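Local coordinates for protein putative phytoene/squalene synthase YisP (Bacillus subtilis subsp. subtilis, PDB 3WE9) that hydrolyses farnesyl diphosphate to farnesol and diphosphate, a reaction needed for biofilm formation, although it belongs to the phytoene/squalene synthase family, at residues Ala28-Gln40 / Tyr229-His241. Residues are numbered along the deposited sequence; the frame is centred on the assembly and turned at random.
Sequences ACFKALSYLPLKQ and YSQKTVKAALHLH
T233 reaches across to the backbone of A32, its OG1 donating a 2.7 Å hydrogen bond to A32 O. The hydroxyl comes in tilted 23° from the carbonyl plane. OG1 lies beside its own backbone N (chi1 -74°), which sets CG2 anti to that N and brings the methyl close to A32 O as well, and L36 CG rests against OG1 at 3.3 Å. With an alanine here, A32 O is likely to lose this donor, and L36 CG the atom it rests on. A32 itself is a knob small enough to enter the hole formed by T233, A236, A237 and L240; its CB lies 3.8 Å from A236 CB. The alanines A32, A236 and A237 let the axes of the short helical segments 28-33 and 229-241 approach to 8.3 Å, running nearly antiparallel at 155°, within the all-helical fold of the squalene/phytoene synthase family. One turn before A32, A28 CB meets L240 CD1 at 4.0 Å. A type I turn from L33 to L36 redirects the chain toward helix 38-54. Here the Y35 and K232 side chains cross at about a right angle, K232 CB against Y35 CB and CG, and CE against CD1, while Y35 CE2 touches A236 CB; S34 OG sits over the centre of one ring face, and L271 of helix 264-271 also touches Y35. L36 turns CD2 onto S230 CB, 3.6 Å away, an apolar branch against the carbon of a serine whose OG is bonded to L140 O. P37, the N-cap of the next helix, crosses Y229 at about a right angle and sets CG 3.9 Å from its CB. One water donates to both Y35 O and Y229 O, and a second joins Q40 NE2 to the Y229 hydroxyl.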
ATOM      1  N   ALA A  28       1.019   4.755   9.007  1.00 42.36           N
ATOM      2  CA  ALA A  28       1.056   5.811   8.002  1.00 41.24           C
ATOM      3  C   ALA A  28      -0.253   5.889   7.224  1.00 39.58           C
ATOM      4  O   ALA A  28      -0.859   6.957   7.133  1.00 39.71           O
ATOM      5  CB  ALA A  28       2.220   5.585   7.047  1.00 39.81           C
ATOM      6  N   CYS A  29      -0.680   4.764   6.658  1.00 38.76           N
ATOM      7  CA  CYS A  29      -1.925   4.720   5.898  1.00 37.86           C
ATOM      8  C   CYS A  29      -3.103   5.096   6.791  1.00 35.82           C
ATOM      9  O   CYS A  29      -3.987   5.846   6.379  1.00 33.62           O
ATOM     10  CB  CYS A  29      -2.152   3.323   5.309  1.00 39.39           C
ATOM     11  SG  CYS A  29      -1.010   2.872   3.968  1.00 44.89           S
ATOM     12  N   PHE A  30      -3.103   4.570   8.014  1.00 33.35           N
ATOM     13  CA  PHE A  30      -4.166   4.844   8.972  1.00 32.63           C
ATOM     14  C   PHE A  30      -4.257   6.347   9.162  1.00 32.75           C
ATOM     15  O   PHE A  30      -5.344   6.920   9.235  1.00 32.08           O
ATOM     16  CB  PHE A  30      -3.863   4.179  10.317  1.00 32.44           C
ATOM     17  CG  PHE A  30      -4.947   4.358  11.344  1.00 33.90           C
ATOM     18  CD1 PHE A  30      -6.066   3.527  11.349  1.00 34.05           C
ATOM     19  CD2 PHE A  30      -4.857   5.367  12.300  1.00 34.23           C
ATOM     20  CE1 PHE A  30      -7.080   3.698  12.294  1.00 33.54           C
ATOM     21  CE2 PHE A  30      -5.866   5.546  13.250  1.00 35.67           C
ATOM     22  CZ  PHE A  30      -6.979   4.708  13.246  1.00 32.91           C
ATOM     23  N   LYS A  31      -3.093   6.981   9.242  1.00 32.48           N
ATOM     24  CA  LYS A  31      -3.019   8.420   9.423  1.00 31.26           C
ATOM     25  C   LYS A  31      -3.599   9.141   8.206  1.00 28.92           C
ATOM     26  O   LYS A  31      -4.333  10.120   8.342  1.00 27.13           O
ATOM     27  CB  LYS A  31      -1.562   8.842   9.633  1.00 33.97           C
ATOM     28  CG  LYS A  31      -1.386  10.321   9.908  1.00 34.90           C
ATOM     29  CD  LYS A  31      -2.149  10.730  11.154  1.00 39.28           C
ATOM     30  CE  LYS A  31      -2.091  12.229  11.373  1.00 41.12           C
ATOM     31  NZ  LYS A  31      -2.947  12.637  12.524  1.00 44.11           N
ATOM     32  N   ALA A  32      -3.265   8.652   7.018  1.00 26.72           N
ATOM     33  CA  ALA A  32      -3.760   9.251   5.781  1.00 25.20           C
ATOM     34  C   ALA A  32      -5.280   9.119   5.692  1.00 24.78           C
ATOM     35  O   ALA A  32      -5.972  10.045   5.266  1.00 23.90           O
ATOM     36  CB  ALA A  32      -3.110   8.577   4.576  1.00 24.58           C
ATOM     37  N   LEU A  33      -5.789   7.962   6.101  1.00 22.91           N
ATOM     38  CA  LEU A  33      -7.223   7.689   6.069  1.00 23.75           C
ATOM     39  C   LEU A  33      -8.019   8.493   7.091  1.00 24.58           C
ATOM     40  O   LEU A  33      -9.222   8.704   6.920  1.00 23.38           O
ATOM     41  CB  LEU A  33      -7.471   6.199   6.312  1.00 24.06           C
ATOM     42  CG  LEU A  33      -6.996   5.208   5.244  1.00 21.99           C
ATOM     43  CD1 LEU A  33      -7.205   3.784   5.749  1.00 22.23           C
ATOM     44  CD2 LEU A  33      -7.748   5.439   3.947  1.00 21.50           C
ATOM     45  N   SER A  34      -7.347   8.945   8.147  1.00 24.88           N
ATOM     46  CA  SER A  34      -8.016   9.699   9.202  1.00 26.62           C
ATOM     47  C   SER A  34      -8.689  10.970   8.695  1.00 26.47           C
ATOM     48  O   SER A  34      -9.607  11.486   9.331  1.00 26.10           O
ATOM     49  CB  SER A  34      -7.022  10.052  10.320  1.00 26.87           C
ATOM     50  OG  SER A  34      -6.090  11.033   9.893  1.00 28.67           O
ATOM     51  N   TYR A  35      -8.241  11.466   7.545  1.00 26.05           N
ATOM     52  CA  TYR A  35      -8.800  12.686   6.968  1.00 26.61           C
ATOM     53  C   TYR A  35     -10.144  12.491   6.274  1.00 25.54           C
ATOM     54  O   TYR A  35     -10.814  13.464   5.927  1.00 25.95           O
ATOM     55  CB  TYR A  35      -7.798  13.305   5.994  1.00 28.17           C
ATOM     56  CG  TYR A  35      -6.512  13.712   6.670  1.00 31.43           C
ATOM     57  CD1 TYR A  35      -6.489  14.752   7.597  1.00 32.66           C
ATOM     58  CD2 TYR A  35      -5.320  13.038   6.406  1.00 31.60           C
ATOM     59  CE1 TYR A  35      -5.310  15.114   8.244  1.00 35.51           C
ATOM     60  CE2 TYR A  35      -4.135  13.388   7.049  1.00 34.21           C
ATOM     61  CZ  TYR A  35      -4.138  14.427   7.965  1.00 35.85           C
ATOM     62  OH  TYR A  35      -2.970  14.785   8.597  1.00 37.87           O
ATOM     63  N   LEU A  36     -10.539  11.241   6.068  1.00 23.69           N
ATOM     64  CA  LEU A  36     -11.821  10.954   5.432  1.00 21.70           C
ATOM     65  C   LEU A  36     -12.968  11.108   6.430  1.00 21.91           C
ATOM     66  O   LEU A  36     -12.770  10.975   7.640  1.00 21.35           O
ATOM     67  CB  LEU A  36     -11.841   9.517   4.901  1.00 20.67           C
ATOM     68  CG  LEU A  36     -10.958   9.130   3.709  1.00 21.73           C
ATOM     69  CD1 LEU A  36     -10.926   7.613   3.579  1.00 20.69           C
ATOM     70  CD2 LEU A  36     -11.492   9.771   2.439  1.00 20.72           C
ATOM     71  N   PRO A  37     -14.181  11.410   5.935  1.00 20.08           N
ATOM     72  CA  PRO A  37     -15.327  11.548   6.835  1.00 21.64           C
ATOM     73  C   PRO A  37     -15.490  10.175   7.484  1.00 22.22           C
ATOM     74  O   PRO A  37     -15.078   9.166   6.906  1.00 21.41           O
ATOM     75  CB  PRO A  37     -16.476  11.881   5.884  1.00 20.76           C
ATOM     76  CG  PRO A  37     -15.786  12.678   4.814  1.00 21.34           C
ATOM     77  CD  PRO A  37     -14.521  11.870   4.577  1.00 21.80           C
ATOM     78  N   LEU A  38     -16.083  10.137   8.673  1.00 23.10           N
ATOM     79  CA  LEU A  38     -16.256   8.890   9.413  1.00 25.36           C
ATOM     80  C   LEU A  38     -16.745   7.684   8.611  1.00 24.48           C
ATOM     81  O   LEU A  38     -16.121   6.618   8.639  1.00 23.58           O
ATOM     82  CB  LEU A  38     -17.189   9.123  10.609  1.00 28.79           C
ATOM     83  CG  LEU A  38     -17.355   7.925  11.550  1.00 31.43           C
ATOM     84  CD1 LEU A  38     -15.984   7.469  12.043  1.00 31.56           C
ATOM     85  CD2 LEU A  38     -18.251   8.309  12.724  1.00 32.63           C
ATOM     86  N   LYS A  39     -17.855   7.840   7.900  1.00 21.77           N
ATOM     87  CA  LYS A  39     -18.400   6.730   7.125  1.00 21.92           C
ATOM     88  C   LYS A  39     -17.369   6.148   6.156  1.00 20.15           C
ATOM     89  O   LYS A  39     -17.163   4.934   6.111  1.00 20.26           O
ATOM     90  CB  LYS A  39     -19.649   7.169   6.354  1.00 22.79           C
ATOM     91  CG  LYS A  39     -20.365   6.014   5.670  1.00 27.48           C
ATOM     92  CD  LYS A  39     -21.540   6.490   4.829  1.00 30.37           C
ATOM     93  CE  LYS A  39     -22.659   7.042   5.684  1.00 34.10           C
ATOM     94  NZ  LYS A  39     -23.753   7.598   4.831  1.00 35.97           N
ATOM     95  N   GLN A  40     -16.724   7.013   5.378  1.00 18.24           N
ATOM     96  CA  GLN A  40     -15.708   6.557   4.434  1.00 18.84           C
ATOM     97  C   GLN A  40     -14.480   5.989   5.167  1.00 18.32           C
ATOM     98  O   GLN A  40     -13.928   4.963   4.775  1.00 18.45           O
ATOM     99  CB  GLN A  40     -15.282   7.713   3.520  1.00 17.92           C
ATOM    100  CG  GLN A  40     -16.279   8.050   2.408  1.00 18.02           C
ATOM    101  CD  GLN A  40     -17.400   8.983   2.843  1.00 20.59           C
ATOM    102  OE1 GLN A  40     -17.580   9.261   4.027  1.00 19.88           O
ATOM    103  NE2 GLN A  40     -18.162   9.469   1.871  1.00 21.65           N
ATOM    104  N   TYR A 229     -13.363  15.906   0.059  1.00 19.59           N
ATOM    105  CA  TYR A 229     -13.381  15.048   1.238  1.00 19.91           C
ATOM    106  C   TYR A 229     -12.322  13.944   1.250  1.00 20.78           C
ATOM    107  O   TYR A 229     -12.030  13.401   2.308  1.00 19.92           O
ATOM    108  CB  TYR A 229     -14.783  14.449   1.470  1.00 22.62           C
ATOM    109  CG  TYR A 229     -15.275  13.429   0.452  1.00 20.33           C
ATOM    110  CD1 TYR A 229     -14.826  12.105   0.473  1.00 20.64           C
ATOM    111  CD2 TYR A 229     -16.227  13.784  -0.501  1.00 20.00           C
ATOM    112  CE1 TYR A 229     -15.321  11.158  -0.432  1.00 21.41           C
ATOM    113  CE2 TYR A 229     -16.726  12.853  -1.411  1.00 19.98           C
ATOM    114  CZ  TYR A 229     -16.275  11.546  -1.375  1.00 22.32           C
ATOM    115  OH  TYR A 229     -16.776  10.637  -2.284  1.00 24.19           O
ATOM    116  N   SER A 230     -11.740  13.617   0.098  1.00 20.89           N
ATOM    117  CA  SER A 230     -10.711  12.571   0.063  1.00 23.24           C
ATOM    118  C   SER A 230      -9.333  13.029  -0.440  1.00 24.77           C
ATOM    119  O   SER A 230      -8.384  12.239  -0.472  1.00 22.89           O
ATOM    120  CB  SER A 230     -11.197  11.363  -0.764  1.00 23.14           C
ATOM    121  OG  SER A 230     -11.386  11.686  -2.132  1.00 24.81           O
ATOM    122  N   GLN A 231      -9.214  14.302  -0.814  1.00 25.55           N
ATOM    123  CA  GLN A 231      -7.943  14.836  -1.312  1.00 27.14           C
ATOM    124  C   GLN A 231      -6.825  14.826  -0.278  1.00 27.13           C
ATOM    125  O   GLN A 231      -5.687  14.473  -0.591  1.00 27.78           O
ATOM    126  CB  GLN A 231      -8.111  16.269  -1.823  1.00 29.08           C
ATOM    127  CG  GLN A 231      -8.803  16.368  -3.159  1.00 32.67           C
ATOM    128  CD  GLN A 231      -8.667  17.744  -3.783  1.00 33.83           C
ATOM    129  OE1 GLN A 231      -9.204  18.003  -4.858  1.00 35.48           O
ATOM    130  NE2 GLN A 231      -7.940  18.629  -3.115  1.00 34.28           N
ATOM    131  N   LYS A 232      -7.138  15.232   0.947  1.00 25.76           N
ATOM    132  CA  LYS A 232      -6.130  15.247   1.994  1.00 26.88           C
ATOM    133  C   LYS A 232      -5.625  13.839   2.268  1.00 23.35           C
ATOM    134  O   LYS A 232      -4.461  13.647   2.623  1.00 22.90           O
ATOM    135  CB  LYS A 232      -6.691  15.870   3.273  1.00 29.24           C
ATOM    136  CG  LYS A 232      -7.006  17.351   3.121  1.00 36.45           C
ATOM    137  CD  LYS A 232      -7.500  17.976   4.413  1.00 40.18           C
ATOM    138  CE  LYS A 232      -6.380  18.123   5.429  1.00 43.23           C
ATOM    139  NZ  LYS A 232      -6.827  18.981   6.565  1.00 46.64           N
ATOM    140  N   THR A 233      -6.505  12.856   2.106  1.00 19.90           N
ATOM    141  CA  THR A 233      -6.131  11.462   2.326  1.00 18.88           C
ATOM    142  C   THR A 233      -5.185  10.982   1.228  1.00 17.77           C
ATOM    143  O   THR A 233      -4.191  10.321   1.509  1.00 17.35           O
ATOM    144  CB  THR A 233      -7.382  10.553   2.382  1.00 17.34           C
ATOM    145  OG1 THR A 233      -8.058  10.754   3.630  1.00 15.28           O
ATOM    146  CG2 THR A 233      -6.998   9.074   2.253  1.00 18.08           C
ATOM    147  N   VAL A 234      -5.485  11.322  -0.021  1.00 18.70           N
ATOM    148  CA  VAL A 234      -4.629  10.923  -1.136  1.00 19.69           C
ATOM    149  C   VAL A 234      -3.299  11.671  -1.067  1.00 22.59           C
ATOM    150  O   VAL A 234      -2.236  11.081  -1.243  1.00 20.99           O
ATOM    151  CB  VAL A 234      -5.300  11.207  -2.502  1.00 20.55           C
ATOM    152  CG1 VAL A 234      -4.332  10.891  -3.635  1.00 20.14           C
ATOM    153  CG2 VAL A 234      -6.564  10.363  -2.649  1.00 21.67           C
ATOM    154  N   LYS A 235      -3.371  12.971  -0.796  1.00 23.50           N
ATOM    155  CA  LYS A 235      -2.181  13.808  -0.683  1.00 24.85           C
ATOM    156  C   LYS A 235      -1.278  13.283   0.436  1.00 23.16           C
ATOM    157  O   LYS A 235      -0.059  13.198   0.278  1.00 21.97           O
ATOM    158  CB  LYS A 235      -2.592  15.256  -0.390  1.00 27.07           C
ATOM    159  CG  LYS A 235      -1.443  16.257  -0.363  1.00 30.92           C
ATOM    160  CD  LYS A 235      -1.961  17.672  -0.107  1.00 33.03           C
ATOM    161  CE  LYS A 235      -0.836  18.699  -0.137  1.00 36.61           C
ATOM    162  NZ  LYS A 235      -1.339  20.085   0.109  1.00 39.26           N
ATOM    163  N   ALA A 236      -1.881  12.927   1.566  1.00 21.20           N
ATOM    164  CA  ALA A 236      -1.119  12.403   2.694  1.00 20.59           C
ATOM    165  C   ALA A 236      -0.404  11.110   2.290  1.00 19.45           C
ATOM    166  O   ALA A 236       0.791  10.941   2.545  1.00 21.13           O
ATOM    167  CB  ALA A 236      -2.047  12.138   3.873  1.00 18.30           C
ATOM    168  N   ALA A 237      -1.139  10.206   1.654  1.00 18.67           N
ATOM    169  CA  ALA A 237      -0.570   8.930   1.218  1.00 18.36           C
ATOM    170  C   ALA A 237       0.622   9.165   0.292  1.00 17.17           C
ATOM    171  O   ALA A 237       1.656   8.512   0.415  1.00 16.08           O
ATOM    172  CB  ALA A 237      -1.637   8.098   0.503  1.00 16.26           C
ATOM    173  N   LEU A 238       0.462  10.098  -0.643  1.00 17.66           N
ATOM    174  CA  LEU A 238       1.521  10.434  -1.581  1.00 20.08           C
ATOM    175  C   LEU A 238       2.760  10.961  -0.855  1.00 21.07           C
ATOM    176  O   LEU A 238       3.868  10.466  -1.061  1.00 20.07           O
ATOM    177  CB  LEU A 238       1.022  11.485  -2.578  1.00 21.48           C
ATOM    178  CG  LEU A 238       0.037  10.973  -3.632  1.00 24.30           C
ATOM    179  CD1 LEU A 238      -0.516  12.145  -4.440  1.00 27.07           C
ATOM    180  CD2 LEU A 238       0.748   9.981  -4.543  1.00 24.39           C
ATOM    181  N   HIS A 239       2.563  11.964  -0.006  1.00 21.71           N
ATOM    182  CA  HIS A 239       3.669  12.563   0.746  1.00 23.06           C
ATOM    183  C   HIS A 239       4.385  11.574   1.656  1.00 20.62           C
ATOM    184  O   HIS A 239       5.614  11.567   1.733  1.00 20.68           O
ATOM    185  CB  HIS A 239       3.156  13.732   1.596  1.00 27.24           C
ATOM    186  CG  HIS A 239       2.997  15.011   0.836  1.00 31.37           C
ATOM    187  ND1 HIS A 239       2.294  15.093  -0.347  1.00 34.86           N
ATOM    188  CD2 HIS A 239       3.453  16.260   1.090  1.00 33.03           C
ATOM    189  CE1 HIS A 239       2.327  16.338  -0.790  1.00 35.46           C
ATOM    190  NE2 HIS A 239       3.023  17.067   0.064  1.00 35.06           N
ATOM    191  N   LEU A 240       3.613  10.744   2.348  1.00 19.03           N
ATOM    192  CA  LEU A 240       4.171   9.767   3.274  1.00 18.94           C
ATOM    193  C   LEU A 240       5.055   8.722   2.606  1.00 18.68           C
ATOM    194  O   LEU A 240       6.130   8.401   3.110  1.00 17.84           O
ATOM    195  CB  LEU A 240       3.047   9.062   4.043  1.00 20.38           C
ATOM    196  CG  LEU A 240       2.280   9.938   5.043  1.00 24.16           C
ATOM    197  CD1 LEU A 240       1.072   9.179   5.586  1.00 23.04           C
ATOM    198  CD2 LEU A 240       3.215  10.347   6.176  1.00 20.80           C
ATOM    199  N   HIS A 241       4.605   8.196   1.472  1.00 16.53           N
ATOM    200  CA  HIS A 241       5.373   7.166   0.782  1.00 17.83           C
ATOM    201  C   HIS A 241       6.572   7.715   0.033  1.00 18.22           C
ATOM    202  O   HIS A 241       7.567   7.016  -0.138  1.00 16.81           O
ATOM    203  CB  HIS A 241       4.428   6.343  -0.092  1.00 16.41           C
ATOM    204  CG  HIS A 241       3.449   5.557   0.720  1.00 14.49           C
ATOM    205  ND1 HIS A 241       3.799   4.395   1.374  1.00 17.20           N
ATOM    206  CD2 HIS A 241       2.187   5.844   1.118  1.00 12.24           C
ATOM    207  CE1 HIS A 241       2.799   4.001   2.142  1.00 13.78           C
ATOM    208  NE2 HIS A 241       1.809   4.865   2.006  1.00 17.97           N
TER
HETATM  209  O   HOH W   1     -12.930  14.852   4.662  1.00 44.26           O
HETATM  210  O   HOH W   2     -17.622   8.416  -1.035  1.00 25.68           O